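Local coordinates for S-M checkpoint control protein rad4 (Schizosaccharomyces pombe, PDB 4BU0) that couples S phase to mitosis as an essential DNA replication and checkpoint adaptor, its first two BRCT domains, which make up this chain, gripping phosphorylated Crb2, at residues A[76-81]-A[86-91]; A[106-111]-A[149-154]; A[141-146]-A[166-171]. One frame throughout, in Å; residues are numbered along the deposited sequence. Where two conformers were deposited one is given.

Interaction 1: A[76-81]-A[86-91]; sequences PVLYES and EDLDDG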
loop_
_atom_site.group_PDB
_atom_site.type_symbol
_atom_site.label_atom_id
_atom_site.label_comp_id
_atom_site.label_asym_id
_atom_site.label_seq_id
_atom_site.Cartn_x
_atom_site.Cartn_y
_atom_site.Cartn_z
ATOM N N PRO A 76 -15.446 9.640 -1.654
ATOM C CA PRO A 76 -16.796 9.599 -1.081
ATOM C C PRO A 76 -16.945 10.438 0.186
ATOM O O PRO A 76 -17.974 11.096 0.349
ATOM C CB PRO A 76 -16.983 8.105 -0.787
ATOM C CG PRO A 76 -16.171 7.429 -1.859
ATOM C CD PRO A 76 -14.910 8.284 -1.872
ATOM N N VAL A 77 -15.913 10.476 1.079
ATOM C CA VAL A 77 -16.027 11.257 2.299
ATOM C C VAL A 77 -16.009 12.774 1.972
ATOM O O VAL A 77 -16.816 13.552 2.513
ATOM C CB VAL A 77 -14.943 10.869 3.342
ATOM C CG1 VAL A 77 -14.928 11.836 4.522
ATOM C CG2 VAL A 77 -15.170 9.433 3.842
ATOM N N LEU A 78 -15.091 13.209 1.094
ATOM C CA LEU A 78 -15.048 14.626 0.751
ATOM C C LEU A 78 -16.339 15.056 0.027
ATOM O O LEU A 78 -16.918 16.111 0.348
ATOM C CB LEU A 78 -13.832 14.869 -0.157
ATOM C CG LEU A 78 -13.729 16.263 -0.757
ATOM C CD1 LEU A 78 -13.515 17.330 0.368
ATOM C CD2 LEU A 78 -12.562 16.307 -1.749
ATOM N N TYR A 79 -16.796 14.219 -0.920
ATOM C CA TYR A 79 -18.043 14.519 -1.629
ATOM C C TYR A 79 -19.200 14.662 -0.647
ATOM O O TYR A 79 -19.988 15.605 -0.766
ATOM C CB TYR A 79 -18.348 13.376 -2.597
ATOM C CG TYR A 79 -19.587 13.632 -3.418
ATOM C CD1 TYR A 79 -19.526 14.382 -4.584
ATOM C CD2 TYR A 79 -20.814 13.094 -3.046
ATOM C CE1 TYR A 79 -20.651 14.593 -5.365
ATOM C CE2 TYR A 79 -21.949 13.285 -3.831
ATOM C CZ TYR A 79 -21.867 14.057 -4.973
ATOM O OH TYR A 79 -22.984 14.244 -5.759
ATOM N N GLU A 80 -19.284 13.746 0.346
ATOM C CA GLU A 80 -20.373 13.834 1.310
ATOM C C GLU A 80 -20.371 15.154 2.071
ATOM O O GLU A 80 -21.425 15.777 2.243
ATOM C CB GLU A 80 -20.280 12.664 2.282
ATOM C CG GLU A 80 -21.561 12.484 3.072
ATOM C CD GLU A 80 -22.766 12.173 2.202
ATOM O OE1 GLU A 80 -22.620 11.473 1.169
ATOM O OE2 GLU A 80 -23.854 12.694 2.527
ATOM N N SER A 81 -19.191 15.629 2.496
ATOM C CA SER A 81 -19.119 16.892 3.223
ATOM C C SER A 81 -19.534 18.047 2.331
ATOM O O SER A 81 -20.319 18.915 2.743
ATOM C CB SER A 81 -17.711 17.133 3.762
ATOM O OG SER A 81 -17.445 16.319 4.891
ATOM N N GLU A 86 -21.095 21.535 3.996
ATOM C CA GLU A 86 -20.164 21.739 5.102
ATOM C C GLU A 86 -18.949 22.492 4.634
ATOM O O GLU A 86 -18.526 22.342 3.488
ATOM C CB GLU A 86 -19.740 20.414 5.718
ATOM C CG GLU A 86 -20.912 19.572 6.201
ATOM C CD GLU A 86 -20.574 18.235 6.830
ATOM O OE1 GLU A 86 -19.460 17.711 6.596
ATOM O OE2 GLU A 86 -21.447 17.698 7.550
ATOM N N ASP A 87 -18.396 23.317 5.520
ATOM C CA ASP A 87 -17.193 24.066 5.212
ATOM C C ASP A 87 -16.039 23.092 5.000
ATOM O O ASP A 87 -15.905 22.108 5.728
ATOM C CB ASP A 87 -16.852 25.015 6.376
ATOM C CG ASP A 87 -17.748 26.226 6.579
ATOM O OD1 ASP A 87 -18.485 26.595 5.633
ATOM O OD2 ASP A 87 -17.631 26.873 7.647
ATOM N N LEU A 88 -15.254 23.341 3.963
ATOM C CA LEU A 88 -14.072 22.560 3.652
ATOM C C LEU A 88 -12.891 23.444 3.885
ATOM O O LEU A 88 -13.053 24.661 3.926
ATOM C CB LEU A 88 -14.086 22.128 2.175
ATOM C CG LEU A 88 -15.332 21.359 1.674
ATOM C CD1 LEU A 88 -15.277 21.188 0.155
ATOM C CD2 LEU A 88 -15.467 20.024 2.361
ATOM N N ASP A 89 -11.719 22.872 4.003
ATOM C CA ASP A 89 -10.552 23.737 4.056
ATOM C C ASP A 89 -9.638 23.367 2.910
ATOM O O ASP A 89 -9.902 22.399 2.164
ATOM C CB ASP A 89 -9.861 23.762 5.423
ATOM C CG ASP A 89 -9.192 22.487 5.871
ATOM O OD1 ASP A 89 -8.610 21.790 5.017
ATOM O OD2 ASP A 89 -9.184 22.222 7.089
ATOM N N ASP A 90 -8.559 24.126 2.753
ATOM C CA ASP A 90 -7.640 23.965 1.653
ATOM C C ASP A 90 -6.949 22.606 1.645
ATOM O O ASP A 90 -6.393 22.245 0.608
ATOM C CB ASP A 90 -6.581 25.092 1.672
ATOM C CG ASP A 90 -5.908 25.277 3.011
ATOM O OD1 ASP A 90 -6.630 25.490 4.012
ATOM O OD2 ASP A 90 -4.658 25.288 3.048
ATOM N N GLY A 91 -6.997 21.858 2.761
ATOM C CA GLY A 91 -6.395 20.526 2.782
ATOM C C GLY A 91 -7.251 19.504 2.047
ATOM O O GLY A 91 -6.738 18.456 1.642
#
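Glu86 folds back over Ser81 near the C-terminal end of helix 74-83, in the first BRCT domain. Its backbone N gives a hydrogen bond to Ser81 O (3.0 Å, N-H...O angle 156°), so the chain leaving the helix is tied to a carbonyl of its last turns. The Glu86 side chain then runs alongside Ser81. CB lies 3.4 Å from Ser81 O, and CG stays near that same oxygen. With CG anti to the carbonyl carbon (chi1 -57°) and the chain extended beyond it, CD passes Ser81 CA; in the conformer given OE1 comes 3.0 Å from Ser81 OG, a tentative approach because Ser81 has a second conformer. Two residues on, Leu88 turns back toward the helix: its CD2 meets Leu78 CD1 at 3.9 Å, the two side chains crossing at about a right angle, and touches Ser81 CB at the same distance. Leu7 also packs on Leu78, and Pro6 on Leu88, so the N-terminal segment joins this apolar patch. One main-chain bond and methyl packing against Leu78 and Ser81 thus hold the departing loop along its own helix, with the solvent-exposed Glu86 at the outer end and no charge pairing between the two segments.

Interaction 2: A[106-111]-A[149-154]; sequences RVCLTN and GRKYEY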
loop_
_atom_site.group_PDB
_atom_site.type_symbol
_atom_site.label_atom_id
_atom_site.label_comp_id
_atom_site.label_asym_id
_atom_site.label_seq_id
_atom_site.Cartn_x
_atom_site.Cartn_y
_atom_site.Cartn_z
ATOM N N ARG A 106 1.104 -8.305 4.288
ATOM C CA ARG A 106 0.962 -9.374 5.287
ATOM C C ARG A 106 2.384 -9.773 5.554
ATOM O O ARG A 106 3.028 -10.358 4.679
ATOM C CB ARG A 106 0.109 -10.528 4.752
ATOM C CG ARG A 106 -1.313 -10.071 4.428
ATOM C CD ARG A 106 -2.205 -11.226 3.959
ATOM N NE ARG A 106 -2.624 -12.053 5.091
ATOM C CZ ARG A 106 -3.656 -11.781 5.886
ATOM N NH1 ARG A 106 -4.408 -10.704 5.672
ATOM N NH2 ARG A 106 -3.942 -12.579 6.906
ATOM N N VAL A 107 2.922 -9.292 6.665
ATOM C CA VAL A 107 4.338 -9.384 6.956
ATOM C C VAL A 107 4.632 -10.428 8.020
ATOM O O VAL A 107 4.024 -10.415 9.100
ATOM C CB VAL A 107 4.875 -8.001 7.413
ATOM C CG1 VAL A 107 6.383 -8.055 7.649
ATOM C CG2 VAL A 107 4.544 -6.907 6.387
ATOM N N CYS A 108 5.615 -11.279 7.721
ATOM C CA CYS A 108 6.094 -12.334 8.615
ATOM C C CYS A 108 7.558 -12.049 8.866
ATOM O O CYS A 108 8.203 -11.394 8.033
ATOM C CB CYS A 108 5.881 -13.680 7.917
ATOM S SG CYS A 108 6.234 -15.135 8.933
ATOM N N LEU A 109 8.087 -12.510 10.010
ATOM C CA LEU A 109 9.499 -12.325 10.377
ATOM C C LEU A 109 10.221 -13.653 10.580
ATOM O O LEU A 109 9.583 -14.622 10.988
ATOM C CB LEU A 109 9.559 -11.551 11.746
ATOM C CG LEU A 109 8.730 -10.285 11.865
ATOM C CD1 LEU A 109 8.976 -9.584 13.214
ATOM C CD2 LEU A 109 9.061 -9.291 10.748
ATOM N N THR A 110 11.534 -13.692 10.354
ATOM C CA THR A 110 12.308 -14.878 10.719
ATOM C C THR A 110 13.701 -14.486 11.140
ATOM O O THR A 110 14.287 -13.562 10.571
ATOM C CB THR A 110 12.356 -15.946 9.599
ATOM O OG1 THR A 110 12.962 -17.159 10.092
ATOM C CG2 THR A 110 13.099 -15.500 8.347
ATOM N N ASN A 111 14.231 -15.176 12.174
ATOM C CA ASN A 111 15.639 -15.005 12.580
ATOM C C ASN A 111 15.977 -13.587 13.018
ATOM O O ASN A 111 17.014 -13.031 12.608
ATOM C CB ASN A 111 16.584 -15.438 11.435
ATOM C CG ASN A 111 16.444 -16.884 11.002
ATOM O OD1 ASN A 111 16.018 -17.740 11.768
ATOM N ND2 ASN A 111 16.735 -17.153 9.732
ATOM N N GLY A 149 16.776 -21.329 7.436
ATOM C CA GLY A 149 15.674 -21.705 8.299
ATOM C C GLY A 149 14.439 -22.096 7.519
ATOM O O GLY A 149 14.348 -21.912 6.297
ATOM N N ARG A 150 13.466 -22.618 8.262
ATOM C CA ARG A 150 12.248 -23.185 7.699
ATOM C C ARG A 150 11.371 -22.134 7.018
ATOM O O ARG A 150 10.824 -22.401 5.945
ATOM C CB ARG A 150 11.451 -23.905 8.781
ATOM C CG ARG A 150 12.136 -25.214 9.246
ATOM C CD ARG A 150 11.533 -25.708 10.545
ATOM N NE ARG A 150 10.119 -26.048 10.372
ATOM C CZ ARG A 150 9.302 -26.431 11.346
ATOM N NH1 ARG A 150 9.749 -26.553 12.587
ATOM N NH2 ARG A 150 8.031 -26.701 11.084
ATOM N N LYS A 151 11.204 -20.961 7.648
ATOM C CA LYS A 151 10.380 -19.933 6.992
ATOM C C LYS A 151 11.076 -19.464 5.728
ATOM O O LYS A 151 10.433 -19.283 4.695
ATOM C CB LYS A 151 10.144 -18.734 7.934
ATOM C CG LYS A 151 9.073 -18.971 8.972
ATOM C CD LYS A 151 8.912 -17.710 9.843
ATOM C CE LYS A 151 7.800 -17.802 10.849
ATOM N NZ LYS A 151 7.773 -16.578 11.731
ATOM N N TYR A 152 12.402 -19.233 5.797
ATOM C CA TYR A 152 13.102 -18.796 4.614
ATOM C C TYR A 152 12.972 -19.790 3.469
ATOM O O TYR A 152 12.672 -19.374 2.358
ATOM C CB TYR A 152 14.593 -18.598 4.958
ATOM C CG TYR A 152 15.465 -18.275 3.764
ATOM C CD1 TYR A 152 15.453 -17.007 3.189
ATOM C CD2 TYR A 152 16.305 -19.237 3.206
ATOM C CE1 TYR A 152 16.237 -16.710 2.076
ATOM C CE2 TYR A 152 17.105 -18.944 2.098
ATOM C CZ TYR A 152 17.067 -17.678 1.541
ATOM O OH TYR A 152 17.844 -17.379 0.447
ATOM N N GLU A 153 13.158 -21.105 3.753
ATOM C CA GLU A 153 13.079 -22.092 2.677
ATOM C C GLU A 153 11.670 -22.150 2.081
ATOM O O GLU A 153 11.516 -22.257 0.859
ATOM C CB GLU A 153 13.520 -23.485 3.173
ATOM C CG GLU A 153 14.990 -23.521 3.602
ATOM C CD GLU A 153 16.045 -23.258 2.540
ATOM O OE1 GLU A 153 15.750 -23.427 1.333
ATOM O OE2 GLU A 153 17.184 -22.900 2.925
ATOM N N TYR A 154 10.628 -22.049 2.937
ATOM C CA TYR A 154 9.285 -22.107 2.391
ATOM C C TYR A 154 8.920 -20.840 1.626
ATOM O O TYR A 154 8.172 -20.899 0.651
ATOM C CB TYR A 154 8.227 -22.436 3.467
ATOM C CG TYR A 154 7.612 -23.795 3.162
ATOM C CD1 TYR A 154 8.409 -24.936 3.056
ATOM C CD2 TYR A 154 6.257 -23.923 2.919
ATOM C CE1 TYR A 154 7.859 -26.174 2.711
ATOM C CE2 TYR A 154 5.693 -25.155 2.576
ATOM C CZ TYR A 154 6.499 -26.276 2.476
ATOM O OH TYR A 154 5.938 -27.485 2.139
HETATM O O HOH W 1 6.581 -13.705 12.192
HETATM O O HOH W 2 13.719 -19.064 8.286
#
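Cys108, Leu109 and Thr110 of strand 106-110 meet Lys151 of helix 150-157, where the second BRCT domain forms its phosphopeptide pocket; strand and helix axes approach to 8.8 Å. Cys108 comes first: SG, anti to its own N (chi1 -173°), stands 3.6 Å from Lys151 CE and close to the ammonium group. Leu109 contributes backbone, while its side chain points away from the helix and packs on Ile120. Its O accepts a 2.8 Å hydrogen bond from Lys151 NZ, which lies nearly along the C=O axis (C=O...N angle 170°), while its N donates to a water that also accepts a weak bond from NZ. Pro133 O is a further acceptor for NZ, and a modified side chain of the bound peptide another, so several partners fix the ammonium group in this buried site. At Thr110 the two side chains slide past each other in opposite directions, CB lying 3.9 Å from Lys151 CD. Thr110 OG1 also bonds the modified peptide side chain, as does Asn111 N, consistent with the phosphate-binding trio of BRCT domains: a Thr or Ser hydroxyl, a backbone N-H and a lysine. A methionine in place of Lys151 would probably leave Leu109 O without its donor and strip the peptide's modified group of a positive partner. Gly149, at the N-cap, has backbone angles at which a CB would jam against the preceding carbonyl. A second water bridges the segments, donating to Thr110 OG1 (2.7 Å) and accepting from Tyr152 N (2.8 Å).

Interaction 3: A[141-146]-A[166-171]; sequences HLIAGT and EWLWQS
His141 lies flat against the six-membered ring of Trp167 in an offset stack, centroids 4.0 Å apart and planes inclined by 16°. Trp167 CZ2 sits over the centre of the imidazole, 3.4 Å from His141 NE2, whereas His141 CD2 falls toward the rim of the indole. The indole leaves helix 166-174 with CG anti to the backbone N (chi1 165°), which carries the ring down to the strand. Its other face takes Ser171 OG, 3.4 Å above the plane; that hydroxyl donates to Trp167 O (2.8 Å), and Ser171 N reaches the same oxygen from the opposite face of its carbonyl plane. The indole is thus sandwiched between imidazole and hydroxyl, and Leu178 O accepts from its NE1, pinning its rotation. Ile143 approaches differently: its CD1 comes at the edge of the indole, near the ring plane, 4.1 Å from Trp167 CZ3, and also touches Leu168 CB at 4.2 Å. Strand and helix directions differ by 115°. The contact joins strand 141-144 of the four-stranded parallel BRCT sheet to helix 166-174 across its face, with strands 106-110 and 161-163 flanking the strand and Ile120 of helix 116-126 packing on both Ile143 and Leu168.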
loop_
_atom_site.group_PDB
_atom_site.type_symbol
_atom_site.label_atom_id
_atom_site.label_comp_id
_atom_site.label_asym_id
_atom_site.label_seq_id
_atom_site.Cartn_x
_atom_site.Cartn_y
_atom_site.Cartn_z
ATOM N N HIS A 141 5.414 -10.418 2.476
ATOM C CA HIS A 141 6.813 -10.122 2.751
ATOM C C HIS A 141 7.285 -10.873 3.942
ATOM O O HIS A 141 6.650 -10.794 4.986
ATOM C CB HIS A 141 7.038 -8.615 3.041
ATOM C CG HIS A 141 6.627 -7.712 1.911
ATOM N ND1 HIS A 141 5.286 -7.400 1.683
ATOM C CD2 HIS A 141 7.389 -7.126 0.948
ATOM C CE1 HIS A 141 5.280 -6.601 0.608
ATOM N NE2 HIS A 141 6.524 -6.413 0.134
ATOM N N LEU A 142 8.410 -11.568 3.794
ATOM C CA LEU A 142 9.082 -12.172 4.927
ATOM C C LEU A 142 10.323 -11.331 5.222
ATOM O O LEU A 142 11.189 -11.256 4.362
ATOM C CB LEU A 142 9.485 -13.631 4.588
ATOM C CG LEU A 142 10.347 -14.299 5.666
ATOM C CD1 LEU A 142 9.580 -14.493 6.937
ATOM C CD2 LEU A 142 10.911 -15.640 5.160
ATOM N N ILE A 143 10.387 -10.693 6.395
ATOM C CA ILE A 143 11.582 -9.936 6.774
ATOM C C ILE A 143 12.493 -10.912 7.481
ATOM O O ILE A 143 12.097 -11.485 8.515
ATOM C CB ILE A 143 11.218 -8.735 7.662
ATOM C CG1 ILE A 143 10.266 -7.755 6.915
ATOM C CG2 ILE A 143 12.528 -8.038 8.101
ATOM C CD1 ILE A 143 9.722 -6.651 7.833
ATOM N N ALA A 144 13.697 -11.109 6.946
ATOM C CA ALA A 144 14.599 -12.122 7.466
ATOM C C ALA A 144 15.872 -11.520 8.015
ATOM O O ALA A 144 16.418 -10.608 7.401
ATOM C CB ALA A 144 14.949 -13.101 6.347
ATOM N N GLY A 145 16.302 -12.005 9.180
ATOM C CA GLY A 145 17.573 -11.563 9.755
ATOM C C GLY A 145 18.742 -12.271 9.092
ATOM O O GLY A 145 19.832 -11.702 8.990
ATOM N N THR A 146 18.518 -13.526 8.649
ATOM C CA THR A 146 19.506 -14.358 7.944
ATOM C C THR A 146 18.796 -15.189 6.894
ATOM O O THR A 146 17.612 -15.475 7.051
ATOM C CB THR A 146 20.297 -15.279 8.898
ATOM O OG1 THR A 146 19.398 -16.158 9.567
ATOM C CG2 THR A 146 21.176 -14.521 9.892
ATOM N N GLU A 166 15.483 -3.195 6.257
ATOM C CA GLU A 166 15.597 -1.884 5.628
ATOM C C GLU A 166 14.443 -1.636 4.654
ATOM O O GLU A 166 14.037 -0.498 4.458
ATOM C CB GLU A 166 16.946 -1.807 4.915
ATOM C CG GLU A 166 17.344 -0.412 4.443
ATOM C CD GLU A 166 17.523 0.683 5.486
ATOM O OE1 GLU A 166 17.561 0.393 6.703
ATOM O OE2 GLU A 166 17.514 1.861 5.065
ATOM N N TRP A 167 13.848 -2.712 4.107
ATOM C CA TRP A 167 12.656 -2.540 3.272
ATOM C C TRP A 167 11.551 -1.832 4.047
ATOM O O TRP A 167 10.866 -0.952 3.526
ATOM C CB TRP A 167 12.144 -3.911 2.787
ATOM C CG TRP A 167 10.744 -3.837 2.238
ATOM C CD1 TRP A 167 10.372 -3.422 0.987
ATOM C CD2 TRP A 167 9.528 -4.160 2.934
ATOM N NE1 TRP A 167 8.997 -3.420 0.878
ATOM C CE2 TRP A 167 8.454 -3.859 2.066
ATOM C CE3 TRP A 167 9.250 -4.669 4.219
ATOM C CZ2 TRP A 167 7.116 -4.029 2.449
ATOM C CZ3 TRP A 167 7.928 -4.849 4.598
ATOM C CH2 TRP A 167 6.879 -4.532 3.718
ATOM N N LEU A 168 11.347 -2.283 5.292
ATOM C CA LEU A 168 10.315 -1.698 6.113
ATOM C C LEU A 168 10.617 -0.251 6.460
ATOM O O LEU A 168 9.732 0.606 6.339
ATOM C CB LEU A 168 10.180 -2.543 7.399
ATOM C CG LEU A 168 9.142 -2.024 8.420
ATOM C CD1 LEU A 168 7.726 -2.059 7.845
ATOM C CD2 LEU A 168 9.195 -2.875 9.701
ATOM N N TRP A 169 11.840 0.018 6.868
ATOM C CA TRP A 169 12.160 1.369 7.255
ATOM C C TRP A 169 12.072 2.335 6.093
ATOM O O TRP A 169 11.543 3.376 6.251
ATOM C CB TRP A 169 13.518 1.440 7.947
ATOM C CG TRP A 169 13.725 0.485 9.102
ATOM C CD1 TRP A 169 14.845 -0.204 9.347
ATOM C CD2 TRP A 169 12.810 0.152 10.149
ATOM N NE1 TRP A 169 14.692 -0.970 10.463
ATOM C CE2 TRP A 169 13.445 -0.762 10.961
ATOM C CE3 TRP A 169 11.520 0.525 10.466
ATOM C CZ2 TRP A 169 12.829 -1.304 12.060
ATOM C CZ3 TRP A 169 10.942 -0.026 11.560
ATOM C CH2 TRP A 169 11.591 -0.926 12.313
ATOM N N GLN A 170 12.608 1.933 4.951
ATOM C CA GLN A 170 12.540 2.854 3.815
ATOM C C GLN A 170 11.108 2.998 3.280
ATOM O O GLN A 170 10.770 4.073 2.784
ATOM C CB GLN A 170 13.508 2.425 2.705
ATOM C CG GLN A 170 14.952 2.696 3.133
ATOM C CD GLN A 170 15.915 2.669 1.953
ATOM O OE1 GLN A 170 15.542 2.935 0.798
ATOM N NE2 GLN A 170 17.172 2.331 2.240
ATOM N N SER A 171 10.274 1.923 3.337
ATOM C CA SER A 171 8.885 2.026 2.871
ATOM C C SER A 171 8.130 2.983 3.767
ATOM O O SER A 171 7.405 3.849 3.272
ATOM C CB SER A 171 8.210 0.650 2.885
ATOM O OG SER A 171 8.756 -0.197 1.883
#

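In the fold
Interactions 2 and 3 belong to the second BRCT domain and touch through its sheet: strands 106-110 and 141-144 are neighbours, Cys108 O lying 2.8 Å from Ile143 N and Thr110 O 2.9 Å from Gly145 N, probable hydrogen bonds both. Their centres are 11 Å apart. Interaction 2 meets the bound peptide, while interaction 3 packs a helix onto the strand next to that pocket; Thr146 O, just past this strand, accepts from Asn111 ND2. Interaction 1 lies in the first BRCT domain, on the opposite side of the chain's centre, its own centre 43 Å from that of interaction 2 and 37 Å from that of interaction 3, and touches neither.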